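Side-chain contact in quinoline 2-oxidoreductase small subunit (Pseudomonas putida, PDB 1T3Q), which carries two [2Fe-2S] clusters that probably pass electrons from the molybdenum site to FAD during quinoline oxidation: residues Asn93-Ser98 / Ala116-Ile121. Sequence-based numbering, arbitrary orientation.
Sequences NALQDS and ATARSI
Leu95 reaches across from helix 94-101 to Ala118 and Arg119 on helix 111-124, joining two helices of the all-helical [2Fe-2S] domain found in molybdenum hydroxylases. Methyl CD2 of Leu95 makes both of the closest approaches, 3.8 Å to CG of Arg119 and 4.0 Å to CB of Ala118, so it rests against two consecutive residues of the facing helix. With CG anti to the backbone N (chi1 -178°), the leucine extends outward from its helix and spans a backbone separation of 8.1 Å between CA of Leu95 and CA of Arg119. A branched apolar side chain suits this buried interface, and the small Ala118, whose CB points toward the other helix, adds no bulk beyond that one carbon, so the leucine methyl can approach its helix. Arg119 serves two surroundings. Its aliphatic CG offers the leucine methyl an apolar surface, while the chain, bent at chi3 (65°), carries the guanidinium group on to Glu81, with which NH2 forms a salt bridge; the charge is thus paired apart from the apolar contact. Both helices belong to the domain that holds the second cluster; the side chain of Ala118 lies about 11 Å from that of Cys110, a residue of that cluster's binding site. Farther out, Asn93 occupies the N-cap of helix 94-101, and Gln96 folds back over the start of the helix while its NE2 bonds to the O of Leu27 in the large subunit. OE1 of Gln96 accepts the backbone N-H of Asn93 on an in-plane lone pair, at 2.9 Å from N of Asn93 to OE1 of Gln96 and a nearly straight 167°.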
loop_
_atom_site.group_PDB
_atom_site.type_symbol
_atom_site.label_atom_id
_atom_site.label_comp_id
_atom_site.label_asym_id
_atom_site.label_seq_id
_atom_site.Cartn_x
_atom_site.Cartn_y
_atom_site.Cartn_z
ATOM N N ASN A 93 24.290 13.418 5.353
ATOM C CA ASN A 93 25.327 14.402 5.631
ATOM C C ASN A 93 26.346 13.742 6.549
ATOM O O ASN A 93 26.172 12.583 6.939
ATOM C CB ASN A 93 24.746 15.701 6.223
ATOM C CG ASN A 93 24.260 15.558 7.654
ATOM O OD1 ASN A 93 23.742 16.521 8.222
ATOM N ND2 ASN A 93 24.426 14.382 8.245
ATOM N N ALA A 94 27.410 14.458 6.884
ATOM C CA ALA A 94 28.467 13.893 7.713
ATOM C C ALA A 94 27.984 13.205 8.987
ATOM O O ALA A 94 28.419 12.094 9.296
ATOM C CB ALA A 94 29.483 14.972 8.057
ATOM N N LEU A 95 27.100 13.864 9.728
ATOM C CA LEU A 95 26.588 13.298 10.976
ATOM C C LEU A 95 25.827 11.997 10.734
ATOM O O LEU A 95 26.078 10.998 11.404
ATOM C CB LEU A 95 25.675 14.305 11.685
ATOM C CG LEU A 95 25.108 13.856 13.037
ATOM C CD1 LEU A 95 26.244 13.467 13.975
ATOM C CD2 LEU A 95 24.268 14.982 13.639
ATOM N N GLN A 96 24.902 12.017 9.777
ATOM C CA GLN A 96 24.106 10.835 9.445
ATOM C C GLN A 96 24.999 9.698 8.978
ATOM O O GLN A 96 24.871 8.561 9.436
ATOM C CB GLN A 96 23.089 11.164 8.350
ATOM C CG GLN A 96 22.046 12.189 8.761
ATOM C CD GLN A 96 21.205 12.648 7.591
ATOM O OE1 GLN A 96 21.735 13.145 6.594
ATOM N NE2 GLN A 96 19.887 12.489 7.702
ATOM N N ASP A 97 25.911 10.008 8.063
ATOM C CA ASP A 97 26.820 8.996 7.549
ATOM C C ASP A 97 27.649 8.393 8.671
ATOM O O ASP A 97 27.940 7.192 8.664
ATOM C CB ASP A 97 27.736 9.594 6.480
ATOM C CG ASP A 97 28.764 8.603 5.985
ATOM O OD1 ASP A 97 29.931 8.677 6.428
ATOM O OD2 ASP A 97 28.399 7.741 5.165
ATOM N N SER A 98 28.023 9.221 9.643
ATOM C CA SER A 98 28.804 8.745 10.772
ATOM C C SER A 98 27.978 7.766 11.612
ATOM O O SER A 98 28.485 6.732 12.052
ATOM C CB SER A 98 29.252 9.915 11.638
ATOM O OG SER A 98 30.131 9.467 12.649
ATOM N N ALA A 116 18.985 15.552 16.485
ATOM C CA ALA A 116 18.658 16.922 16.870
ATOM C C ALA A 116 19.586 17.379 17.995
ATOM O O ALA A 116 20.222 18.435 17.909
ATOM C CB ALA A 116 17.187 17.009 17.319
ATOM N N THR A 117 19.682 16.578 19.049
ATOM C CA THR A 117 20.538 16.936 20.170
ATOM C C THR A 117 22.004 16.983 19.735
ATOM O O THR A 117 22.737 17.900 20.109
ATOM C CB THR A 117 20.379 15.944 21.342
ATOM O OG1 THR A 117 19.014 15.945 21.782
ATOM C CG2 THR A 117 21.267 16.353 22.513
ATOM N N ALA A 118 22.426 16.011 18.932
ATOM C CA ALA A 118 23.814 15.976 18.473
ATOM C C ALA A 118 24.166 17.229 17.667
ATOM O O ALA A 118 25.248 17.801 17.840
ATOM C CB ALA A 118 24.065 14.731 17.642
ATOM N N ARG A 119 23.261 17.658 16.792
ATOM C CA ARG A 119 23.517 18.850 15.988
ATOM C C ARG A 119 23.742 20.047 16.899
ATOM O O ARG A 119 24.663 20.837 16.690
ATOM C CB ARG A 119 22.345 19.144 15.049
ATOM C CG ARG A 119 22.153 18.152 13.919
ATOM C CD ARG A 119 21.147 18.704 12.923
ATOM N NE ARG A 119 21.661 19.908 12.276
ATOM C CZ ARG A 119 20.908 20.838 11.696
ATOM N NH1 ARG A 119 21.480 21.892 11.134
ATOM N NH2 ARG A 119 19.586 20.723 11.688
ATOM N N SER A 120 22.894 20.176 17.913
ATOM C CA SER A 120 23.002 21.277 18.862
ATOM C C SER A 120 24.363 21.285 19.547
ATOM O O SER A 120 24.983 22.334 19.702
ATOM C CB SER A 120 21.902 21.173 19.917
ATOM O OG SER A 120 22.020 22.225 20.859
ATOM N N ILE A 121 24.816 20.105 19.963
ATOM C CA ILE A 121 26.106 19.946 20.628
ATOM C C ILE A 121 27.244 20.394 19.715
ATOM O O ILE A 121 28.116 21.172 20.115
ATOM C CB ILE A 121 26.362 18.463 20.995
ATOM C CG1 ILE A 121 25.362 18.002 22.055
ATOM C CG2 ILE A 121 27.794 18.282 21.477
ATOM C CD1 ILE A 121 25.453 16.520 22.377
#